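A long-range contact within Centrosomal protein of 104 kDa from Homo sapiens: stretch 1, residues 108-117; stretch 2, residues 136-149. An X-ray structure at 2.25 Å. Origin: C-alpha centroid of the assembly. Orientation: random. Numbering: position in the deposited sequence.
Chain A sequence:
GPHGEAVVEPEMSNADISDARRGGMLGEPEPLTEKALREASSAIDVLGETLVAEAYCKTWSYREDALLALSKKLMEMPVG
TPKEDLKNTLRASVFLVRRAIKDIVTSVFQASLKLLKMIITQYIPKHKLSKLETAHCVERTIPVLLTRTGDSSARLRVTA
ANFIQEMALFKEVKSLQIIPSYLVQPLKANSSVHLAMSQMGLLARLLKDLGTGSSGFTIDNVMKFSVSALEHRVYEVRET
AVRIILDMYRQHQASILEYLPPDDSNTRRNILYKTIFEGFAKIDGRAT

Stretch 1 (108-117) VFQASLKLLK
Stretch 2 136-149: HCVERTIPVLLTRT

How do the two stretches meet? Both stretches are helical, each helix beginning earlier in the chain, and run nearly antiparallel, 161° between their directions, with axes no closer than 12.0 Å. Side chains therefore span the gap, burying 294 Å² without a hydrogen bond across. In register, Leu116 CA lies 7.7 Å from Cys137 CA, Leu113 CA 9.5 Å from Leu145 CA, and Phe109 CA 9.9 Å from Arg148 CA.

What does Leu116, the most covered residue, touch? Pointing toward the other helix (chi1 t, chi2 p), it sets CD2 3.5 Å from Thr141 OG1 and CD1 4.4 Å from Cys137 CB. Thr141 (chi1 p) turns its hydroxyl back to its own helix, OG1 donating to Cys137 O at 2.7 Å, so its donor is already used where it meets the leucine methyl.

How does Phe109 fill the other end? With chi1 t and chi2 74°, its CE1 lies 3.9 Å from Leu145 CD1, which sits at the ring edge. Arg148 (chi1 to chi3 all m) brings NH1 3.8 Å from Phe109 CD1; its CZ is 5.1 Å from the ring centroid, at most a weak cation-pi attraction.

What does Leu145 add beside the ring? Leu145 (t, p) starts sideways but reaches inward, its CD1 also meeting Leu113 CD2 (m, t) at 3.8 Å, which leaves the Leu116 cluster separate. Pro143 N lacks an amide hydrogen, and the helix kinks at 143-144.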

# COMPACT_ATOMS: atom_id res chain seq x y z
N VAL A 108 8.57 -6.20 15.06
CA VAL A 108 8.70 -4.76 14.90
C VAL A 108 7.82 -4.30 13.74
O VAL A 108 7.11 -3.30 13.86
CB VAL A 108 10.17 -4.33 14.64
CG1 VAL A 108 10.27 -2.82 14.44
CG2 VAL A 108 11.07 -4.78 15.79
N PHE A 109 7.87 -5.03 12.62
CA PHE A 109 7.00 -4.81 11.45
C PHE A 109 5.52 -4.82 11.85
O PHE A 109 4.78 -3.91 11.48
CB PHE A 109 7.30 -5.87 10.36
CG PHE A 109 6.26 -5.96 9.27
CD1 PHE A 109 6.18 -4.98 8.28
CD2 PHE A 109 5.40 -7.05 9.19
CE1 PHE A 109 5.24 -5.07 7.26
CE2 PHE A 109 4.45 -7.14 8.17
CZ PHE A 109 4.38 -6.15 7.21
N GLN A 110 5.13 -5.83 12.63
CA GLN A 110 3.74 -5.96 13.11
C GLN A 110 3.30 -4.84 14.06
O GLN A 110 2.17 -4.36 13.98
CB GLN A 110 3.53 -7.32 13.77
CG GLN A 110 3.16 -8.42 12.78
CD GLN A 110 3.48 -9.83 13.25
OE1 GLN A 110 3.76 -10.73 12.44
NE2 GLN A 110 3.44 -10.04 14.55
N ALA A 111 4.20 -4.43 14.96
CA ALA A 111 3.93 -3.31 15.87
C ALA A 111 3.74 -1.99 15.11
O ALA A 111 2.94 -1.16 15.53
CB ALA A 111 5.04 -3.17 16.90
N SER A 112 4.47 -1.80 14.01
CA SER A 112 4.31 -0.60 13.18
C SER A 112 2.93 -0.54 12.51
O SER A 112 2.35 0.54 12.39
CB SER A 112 5.42 -0.49 12.13
OG SER A 112 5.16 -1.32 11.00
N LEU A 113 2.39 -1.70 12.10
CA LEU A 113 1.05 -1.76 11.51
C LEU A 113 -0.05 -1.47 12.54
O LEU A 113 -1.01 -0.78 12.24
CB LEU A 113 0.80 -3.12 10.83
CG LEU A 113 1.75 -3.52 9.69
CD1 LEU A 113 1.30 -4.82 9.06
CD2 LEU A 113 1.84 -2.43 8.63
N LYS A 114 0.12 -2.00 13.75
CA LYS A 114 -0.78 -1.71 14.87
C LYS A 114 -0.81 -0.21 15.19
O LYS A 114 -1.88 0.37 15.38
CB LYS A 114 -0.34 -2.52 16.09
CG LYS A 114 -1.14 -2.31 17.36
CD LYS A 114 -0.50 -3.05 18.53
CE LYS A 114 -1.11 -2.65 19.86
NZ LYS A 114 -2.49 -3.19 20.01
N LEU A 115 0.37 0.41 15.24
CA LEU A 115 0.48 1.86 15.44
C LEU A 115 -0.18 2.64 14.30
O LEU A 115 -0.91 3.60 14.54
CB LEU A 115 1.96 2.26 15.57
CG LEU A 115 2.31 3.74 15.73
CD1 LEU A 115 1.57 4.36 16.90
CD2 LEU A 115 3.81 3.92 15.91
N LEU A 116 0.09 2.23 13.06
CA LEU A 116 -0.46 2.90 11.88
C LEU A 116 -1.98 2.85 11.88
O LEU A 116 -2.63 3.87 11.66
CB LEU A 116 0.09 2.28 10.59
CG LEU A 116 -0.28 2.94 9.26
CD1 LEU A 116 -0.04 4.44 9.26
CD2 LEU A 116 0.49 2.28 8.12
N LYS A 117 -2.52 1.67 12.15
CA LYS A 117 -3.97 1.49 12.25
C LYS A 117 -4.60 2.37 13.34
O LYS A 117 -5.65 2.97 13.12
CB LYS A 117 -4.34 0.01 12.46
CG LYS A 117 -5.82 -0.22 12.70
CD LYS A 117 -6.23 -1.66 12.48
CE LYS A 117 -7.69 -1.86 12.88
NZ LYS A 117 -8.11 -3.28 12.78
N HIS A 136 -1.89 12.07 4.51
CA HIS A 136 -0.46 12.03 4.83
C HIS A 136 -0.01 10.65 5.36
O HIS A 136 1.00 10.12 4.91
CB HIS A 136 -0.10 13.15 5.83
CG HIS A 136 1.36 13.18 6.17
ND1 HIS A 136 2.31 13.76 5.36
CD2 HIS A 136 2.03 12.69 7.24
CE1 HIS A 136 3.50 13.63 5.91
NE2 HIS A 136 3.36 12.99 7.06
N CYS A 137 -0.78 10.07 6.29
CA CYS A 137 -0.50 8.72 6.80
C CYS A 137 -0.45 7.69 5.68
O CYS A 137 0.48 6.89 5.59
CB CYS A 137 -1.57 8.29 7.81
SG CYS A 137 -1.58 9.28 9.32
N VAL A 138 -1.45 7.76 4.81
CA VAL A 138 -1.58 6.81 3.70
C VAL A 138 -0.44 6.98 2.68
O VAL A 138 0.20 5.99 2.31
CB VAL A 138 -2.97 6.93 3.04
CG1 VAL A 138 -3.04 6.14 1.75
CG2 VAL A 138 -4.04 6.45 4.01
N GLU A 139 -0.19 8.21 2.25
CA GLU A 139 0.82 8.48 1.20
C GLU A 139 2.25 8.14 1.62
O GLU A 139 3.06 7.72 0.79
CB GLU A 139 0.76 9.94 0.73
CG GLU A 139 -0.52 10.30 -0.01
CD GLU A 139 -0.75 11.81 -0.15
OE1 GLU A 139 -0.43 12.56 0.79
OE2 GLU A 139 -1.29 12.25 -1.20
N ARG A 140 2.57 8.33 2.90
CA ARG A 140 3.91 8.03 3.42
C ARG A 140 4.17 6.56 3.72
O ARG A 140 5.33 6.17 3.79
CB ARG A 140 4.20 8.86 4.68
CG ARG A 140 4.19 10.37 4.48
CD ARG A 140 5.23 10.84 3.47
NE ARG A 140 6.60 10.57 3.90
CZ ARG A 140 7.67 10.58 3.11
NH1 ARG A 140 7.57 10.81 1.80
NH2 ARG A 140 8.87 10.35 3.63
N THR A 141 3.11 5.76 3.91
CA THR A 141 3.24 4.36 4.33
C THR A 141 2.89 3.32 3.27
O THR A 141 3.56 2.29 3.20
CB THR A 141 2.41 4.06 5.59
OG1 THR A 141 1.02 4.30 5.33
CG2 THR A 141 2.87 4.92 6.75
N ILE A 142 1.86 3.57 2.46
CA ILE A 142 1.39 2.54 1.51
C ILE A 142 2.45 2.12 0.48
O ILE A 142 2.59 0.92 0.24
CB ILE A 142 0.01 2.88 0.84
CG1 ILE A 142 -0.51 1.74 -0.05
CG2 ILE A 142 0.05 4.05 -0.12
CD1 ILE A 142 -0.71 0.43 0.65
N PRO A 143 3.21 3.07 -0.10
CA PRO A 143 4.24 2.65 -1.06
C PRO A 143 5.33 1.77 -0.45
O PRO A 143 5.82 0.84 -1.10
CB PRO A 143 4.84 3.98 -1.55
CG PRO A 143 3.83 5.02 -1.19
CD PRO A 143 3.25 4.53 0.10
N VAL A 144 5.69 2.04 0.80
CA VAL A 144 6.70 1.26 1.51
C VAL A 144 6.12 -0.11 1.87
O VAL A 144 6.82 -1.12 1.82
CB VAL A 144 7.19 1.99 2.78
CG1 VAL A 144 8.27 1.18 3.48
CG2 VAL A 144 7.74 3.37 2.42
N LEU A 145 4.85 -0.13 2.23
CA LEU A 145 4.15 -1.37 2.53
C LEU A 145 3.99 -2.26 1.29
O LEU A 145 4.07 -3.49 1.41
CB LEU A 145 2.79 -1.06 3.16
CG LEU A 145 2.12 -2.11 4.04
CD1 LEU A 145 3.05 -2.77 5.05
CD2 LEU A 145 0.96 -1.46 4.76
N LEU A 146 3.79 -1.65 0.12
CA LEU A 146 3.75 -2.40 -1.15
C LEU A 146 5.07 -3.08 -1.49
O LEU A 146 5.06 -4.16 -2.07
CB LEU A 146 3.32 -1.52 -2.33
CG LEU A 146 1.82 -1.33 -2.57
CD1 LEU A 146 1.63 -0.25 -3.63
CD2 LEU A 146 1.14 -2.62 -2.99
N THR A 147 6.20 -2.44 -1.16
CA THR A 147 7.51 -3.09 -1.32
C THR A 147 7.63 -4.38 -0.48
O THR A 147 8.21 -5.35 -0.95
CB THR A 147 8.70 -2.16 -0.98
OG1 THR A 147 8.53 -1.61 0.32
CG2 THR A 147 8.82 -1.05 -2.01
N ARG A 148 7.04 -4.39 0.72
CA ARG A 148 7.01 -5.60 1.56
C ARG A 148 6.12 -6.74 1.02
O ARG A 148 6.25 -7.87 1.49
CB ARG A 148 6.60 -5.29 3.01
CG ARG A 148 7.48 -4.32 3.80
CD ARG A 148 8.98 -4.58 3.71
NE ARG A 148 9.41 -5.90 4.20
CZ ARG A 148 9.65 -6.24 5.47
NH1 ARG A 148 9.49 -5.38 6.47
NH2 ARG A 148 10.05 -7.48 5.75
N THR A 149 5.22 -6.45 0.07
CA THR A 149 4.48 -7.51 -0.62
C THR A 149 5.34 -8.24 -1.67
O THR A 149 4.87 -9.21 -2.26
CB THR A 149 3.17 -7.01 -1.27
OG1 THR A 149 3.45 -6.08 -2.32
CG2 THR A 149 2.24 -6.36 -0.26